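Local coordinates for formate oxidase (Aspergillus oryzae, PDB 5ZU3), which oxidises formate using a modified flavin, 8-formyl-FAD, and belongs to the glucose-methanol-choline (GMC) family of flavin-dependent oxidoreductases, at residues K363-D368 and I457-E462; P390-D395 and V419-V424. The protein carries 1 engineered substitution. One frame throughout, in Å; residues are numbered along the deposited sequence.

In the fold
Following the chain from the N-terminal side, helix 362-365 and the turn after it come first, giving segment 363-368. The chain next enters the strand that begins in 390-395 and, after a connection without helix, returns antiparallel to it through 419-424, where contact 2 closes the shorter loop. After two further short strands it enters helix 454-473, whose segment 457-462 closes contact 1 back on 363-368. Contact 2 is thus nested inside the loop of contact 1. The two also touch: Phe392 and Val421 of the sheet lie against Ala459 and Met460 of the helix, and Leu365 meets His391, so helix, turn and sheet form one packed block.

Contact 1 of 2, residues K363-D368 and I457-E462; sequences KYLEKD and IIAMRE
A salt-bridge network of Asp368, Arg461 and Glu462 joins the turn before helix 369-377 to helix 454-473. Asp368 is the N-cap of the shorter helix: its OD1 accepts from the backbone N of Tyr371, while OD2 comes to the edge of the Arg461 guanidinium, 3.4 Å from Arg461 NH1 in a weak bond. Aspartate suits this place because its short carboxylate can cap a helix and still offer an oxygen to a neighbour. With CG anti to the backbone N, this torsion (chi1 -179°) carries the carboxylate toward helix 454-473. The two charged groups are not coplanar; their planes differ by 36°. Arg461 NH1 is held more firmly by Glu462 of its own helix, 2.8 Å from Glu462 OE2 and nearly straight at 171°. That oxygen is met on its anti side but lies in the guanidinium plane, and it has a second partner in Arg465. The NH1 amino group of Arg461 thus bonds to two acids, which probably would repel each other without it.

The other oxygen, Glu462 OE1, comes to the edge of the Tyr364 ring, 3.6 Å from CD2 and near the ring plane, where aromatic C-H groups are slightly positive. The tyrosine hydroxyl extends farther along the same long helix and hydrogen-bonds Asp469. Leu365 and Ala459 make an apolar contact: Leu365 CD2 rests 3.9 Å from Ala459 CA, and the small alanine lets the leucine branch come close to the helix backbone. Ile458 instead sets hydrocarbon beside the carboxylate, meeting Asp368 at about a right angle, its CG2 3.7 Å from Asp368 CG. Asp368 N closes the preceding type I turn on Leu365 O at 3.0 Å. Far from the annotated flavin sites, this is a short helix and its following turn packed on a long helix, with a capping aspartate doubling as a salt-bridge partner.

Contact 2 of 2, residues P390-D395 and V419-V424; sequences PHFELD and VVVDLV
Phe392 and Leu423 face each other as a non-hydrogen-bonded pair in two antiparallel strands of a mixed beta sheet, their axes 164° apart. Phe392, Leu394, Val421 and Leu423 form one apolar side of the pair. The phenyl ring is the main bump and fits the hollow between two side chains of the opposite strand. Val421 CG1 lies 3.5 Å from both Phe392 CD2 and CE2, approaching obliquely, while Leu423 CD1 sits over one ring face, offset toward the rim. Val421 CG1 in turn wedges between Phe392 and Leu394, since it is also 3.9 Å from Leu394 CD2. Beta-branched valine suits a strand here, and Phe392 CG, anti to the carbonyl carbon (chi1 -73°), swings the ring across to it.

On the reverse side are Glu393, Asp395, Val420 and Asp422. Asp395 CB and Val420 CB meet at 3.9 Å, and a water donates to Asp395 OD2 and to Asp422 OD2, joining two acids that do not touch. Glu393 OE2 accepts from the backbone N of Lys553, the engineered residue. Where the second strand ends, Val424 turns in to fill the last dip: CG1 packs 3.7 Å from Glu393 CB, and CG2 lies by His391 O, which accepts from Val424 N. Backbone bonds in both directions bind Glu393 to Asp422 and Asp395 to Val420.

The side bearing Glu393, Asp395 and Asp422 lies near the flavin. The side chain of Asp395 is about 7 Å from the bound FAY, the 8-formyl-FAD, and that of Glu393 about 5 Å from the side chain of FAD-binding Thr100. Strand 353-358 flanks 392-397, and strand 308-316 flanks 415-423, placing the pair inside the sheet. Helix 454-473 packs on the apolar side through Phe466 and Ser467, and its Ala459 O approaches Phe392 CZ.

Contact 1 of 2, residues K363-D368 and I457-E462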
# COMPACT_ATOMS: atom_id res chain seq x y z
N LYS A 363 8.95 0.06 26.33
CA LYS A 363 8.60 -0.16 27.73
C LYS A 363 7.42 -1.12 27.89
O LYS A 363 7.28 -1.77 28.94
CB LYS A 363 8.33 1.17 28.43
CG LYS A 363 7.09 1.91 28.00
CD LYS A 363 6.70 2.92 29.09
CE LYS A 363 5.53 3.79 28.68
NZ LYS A 363 5.21 4.75 29.76
N TYR A 364 6.56 -1.24 26.87
CA TYR A 364 5.53 -2.27 26.93
C TYR A 364 6.13 -3.64 26.66
O TYR A 364 5.82 -4.61 27.37
CB TYR A 364 4.42 -1.94 25.94
CG TYR A 364 3.58 -0.74 26.32
CD1 TYR A 364 4.03 0.54 26.07
CD2 TYR A 364 2.32 -0.89 26.90
CE1 TYR A 364 3.26 1.65 26.40
CE2 TYR A 364 1.54 0.22 27.24
CZ TYR A 364 2.03 1.49 26.98
OH TYR A 364 1.28 2.60 27.30
N LEU A 365 6.99 -3.75 25.64
CA LEU A 365 7.61 -5.03 25.33
C LEU A 365 8.41 -5.57 26.51
O LEU A 365 8.44 -6.78 26.75
CB LEU A 365 8.50 -4.92 24.08
CG LEU A 365 7.75 -4.59 22.77
CD1 LEU A 365 8.69 -4.19 21.67
CD2 LEU A 365 6.91 -5.76 22.32
N GLU A 366 9.10 -4.68 27.23
CA GLU A 366 10.01 -5.14 28.28
C GLU A 366 9.28 -5.82 29.43
O GLU A 366 9.91 -6.55 30.20
CB GLU A 366 10.85 -3.98 28.83
CG GLU A 366 11.77 -3.31 27.82
CD GLU A 366 13.06 -4.06 27.57
OE1 GLU A 366 14.08 -3.43 27.19
OE2 GLU A 366 13.06 -5.29 27.76
N LYS A 367 7.97 -5.58 29.57
CA LYS A 367 7.18 -6.21 30.62
C LYS A 367 6.87 -7.67 30.32
O LYS A 367 6.33 -8.37 31.19
CB LYS A 367 5.86 -5.46 30.83
CG LYS A 367 6.02 -4.03 31.37
CD LYS A 367 4.68 -3.32 31.51
CE LYS A 367 4.86 -1.87 31.96
NZ LYS A 367 3.55 -1.12 31.97
N ASP A 368 7.16 -8.15 29.11
CA ASP A 368 6.82 -9.51 28.71
C ASP A 368 8.05 -10.42 28.78
O ASP A 368 9.08 -10.14 28.15
CB ASP A 368 6.23 -9.53 27.30
CG ASP A 368 5.83 -10.92 26.86
OD1 ASP A 368 6.72 -11.66 26.36
OD2 ASP A 368 4.63 -11.27 27.03
N ILE A 457 2.60 -11.49 17.84
CA ILE A 457 1.37 -11.42 18.63
C ILE A 457 1.61 -10.63 19.91
O ILE A 457 0.78 -9.81 20.31
CB ILE A 457 0.83 -12.84 18.95
CG1 ILE A 457 0.47 -13.61 17.68
CG2 ILE A 457 -0.39 -12.78 19.87
CD1 ILE A 457 -0.01 -15.04 18.00
N ILE A 458 2.76 -10.85 20.55
CA ILE A 458 3.09 -10.12 21.77
C ILE A 458 3.19 -8.64 21.47
O ILE A 458 2.61 -7.80 22.16
CB ILE A 458 4.38 -10.68 22.40
CG1 ILE A 458 4.10 -12.05 23.03
CG2 ILE A 458 4.97 -9.72 23.42
CD1 ILE A 458 5.34 -12.88 23.28
N ALA A 459 3.92 -8.30 20.41
CA ALA A 459 4.04 -6.90 20.00
C ALA A 459 2.68 -6.28 19.69
O ALA A 459 2.35 -5.21 20.20
CB ALA A 459 4.97 -6.81 18.78
N MET A 460 1.88 -6.94 18.84
CA MET A 460 0.58 -6.37 18.47
C MET A 460 -0.31 -6.18 19.69
O MET A 460 -1.06 -5.21 19.77
CB MET A 460 -0.12 -7.25 17.43
CG MET A 460 -1.55 -6.78 17.12
SD MET A 460 -1.58 -5.17 16.28
CE MET A 460 -1.20 -5.73 14.60
N ARG A 461 -0.28 -7.14 20.62
CA ARG A 461 -1.01 -6.99 21.87
C ARG A 461 -0.60 -5.71 22.60
O ARG A 461 -1.44 -4.97 23.13
CB ARG A 461 -0.79 -8.21 22.74
CG ARG A 461 -1.53 -8.18 24.06
CD ARG A 461 -0.56 -8.41 25.19
NE ARG A 461 -0.11 -9.78 25.21
CZ ARG A 461 1.09 -10.18 25.61
NH1 ARG A 461 1.99 -9.30 26.08
NH2 ARG A 461 1.38 -11.49 25.55
N GLU A 462 0.70 -5.44 22.67
CA GLU A 462 1.18 -4.28 23.40
C GLU A 462 0.92 -3.00 22.64
O GLU A 462 0.71 -1.95 23.25
CB GLU A 462 2.67 -4.45 23.72
CG GLU A 462 2.98 -5.60 24.68
CD GLU A 462 2.17 -5.55 25.98
OE1 GLU A 462 2.14 -4.48 26.62
OE2 GLU A 462 1.58 -6.59 26.37

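Contact 2 of 2, residues P390-D395 and V419-V424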
# COMPACT_ATOMS: atom_id res chain seq x y z
N PRO A 390 10.24 2.91 13.95
CA PRO A 390 8.98 2.78 14.69
C PRO A 390 8.64 1.31 14.89
O PRO A 390 9.12 0.43 14.18
CB PRO A 390 7.94 3.45 13.76
CG PRO A 390 8.72 4.30 12.84
CD PRO A 390 10.05 3.63 12.67
N HIS A 391 7.81 1.05 15.91
CA HIS A 391 7.19 -0.26 16.04
C HIS A 391 5.80 -0.26 15.41
O HIS A 391 5.38 -1.28 14.85
CB HIS A 391 7.10 -0.68 17.52
CG HIS A 391 8.39 -1.14 18.11
ND1 HIS A 391 8.76 -0.86 19.41
CD2 HIS A 391 9.41 -1.88 17.59
CE1 HIS A 391 9.93 -1.40 19.67
NE2 HIS A 391 10.35 -2.02 18.58
N PHE A 392 5.07 0.84 15.49
CA PHE A 392 3.71 0.88 14.97
C PHE A 392 3.47 2.12 14.13
O PHE A 392 4.19 3.12 14.23
CB PHE A 392 2.70 0.82 16.09
CG PHE A 392 2.61 -0.52 16.72
CD1 PHE A 392 3.51 -0.90 17.72
CD2 PHE A 392 1.65 -1.43 16.28
CE1 PHE A 392 3.44 -2.17 18.29
CE2 PHE A 392 1.57 -2.70 16.86
CZ PHE A 392 2.46 -3.07 17.86
N GLU A 393 2.48 2.00 13.24
CA GLU A 393 1.75 3.13 12.68
C GLU A 393 0.35 3.08 13.25
O GLU A 393 -0.37 2.09 13.05
CB GLU A 393 1.70 3.13 11.14
CG GLU A 393 0.61 4.06 10.60
CD GLU A 393 0.72 4.39 9.09
OE1 GLU A 393 -0.24 4.98 8.54
OE2 GLU A 393 1.74 4.09 8.43
N LEU A 394 -0.03 4.11 14.00
CA LEU A 394 -1.36 4.19 14.59
C LEU A 394 -2.17 5.22 13.81
O LEU A 394 -1.91 6.43 13.89
CB LEU A 394 -1.27 4.54 16.08
CG LEU A 394 -0.28 3.71 16.90
CD1 LEU A 394 -0.29 4.17 18.35
CD2 LEU A 394 -0.59 2.21 16.81
N ASP A 395 -3.13 4.73 13.04
CA ASP A 395 -4.04 5.57 12.29
C ASP A 395 -5.23 5.84 13.17
O ASP A 395 -5.85 4.91 13.69
CB ASP A 395 -4.45 4.89 10.99
CG ASP A 395 -3.28 4.68 10.05
OD1 ASP A 395 -2.33 5.50 10.14
OD2 ASP A 395 -3.29 3.69 9.27
N VAL A 419 -9.31 3.07 15.49
CA VAL A 419 -7.86 3.08 15.62
C VAL A 419 -7.32 1.84 14.94
O VAL A 419 -7.64 0.71 15.33
CB VAL A 419 -7.41 3.13 17.09
CG1 VAL A 419 -5.88 3.20 17.17
CG2 VAL A 419 -8.04 4.32 17.81
N VAL A 420 -6.49 2.04 13.92
CA VAL A 420 -5.88 0.96 13.16
C VAL A 420 -4.47 0.76 13.72
O VAL A 420 -3.56 1.53 13.43
CB VAL A 420 -5.88 1.27 11.65
CG1 VAL A 420 -5.53 0.03 10.83
CG2 VAL A 420 -7.24 1.81 11.21
N VAL A 421 -4.30 -0.27 14.55
CA VAL A 421 -2.99 -0.57 15.12
C VAL A 421 -2.23 -1.44 14.12
O VAL A 421 -2.51 -2.64 13.95
CB VAL A 421 -3.10 -1.23 16.50
CG1 VAL A 421 -1.72 -1.51 17.04
CG2 VAL A 421 -3.87 -0.32 17.44
N ASP A 422 -1.28 -0.83 13.45
CA ASP A 422 -0.57 -1.39 12.30
C ASP A 422 0.85 -1.70 12.76
O ASP A 422 1.62 -0.78 13.10
CB ASP A 422 -0.60 -0.35 11.18
CG ASP A 422 0.10 -0.80 9.93
OD1 ASP A 422 0.88 -1.77 9.98
OD2 ASP A 422 -0.09 -0.12 8.90
N LEU A 423 1.19 -2.99 12.88
CA LEU A 423 2.56 -3.40 13.21
C LEU A 423 3.43 -3.25 11.96
O LEU A 423 3.29 -4.02 11.00
CB LEU A 423 2.57 -4.82 13.76
CG LEU A 423 3.91 -5.54 13.91
CD1 LEU A 423 4.84 -4.86 14.96
CD2 LEU A 423 3.70 -7.02 14.24
N VAL A 424 4.31 -2.24 11.95
CA VAL A 424 5.02 -1.93 10.72
C VAL A 424 6.35 -2.64 10.63
O VAL A 424 6.94 -2.71 9.54
CB VAL A 424 5.22 -0.40 10.57
CG1 VAL A 424 3.88 0.29 10.31
CG2 VAL A 424 5.88 0.19 11.80
O HOH W 1 -1.79 1.67 8.31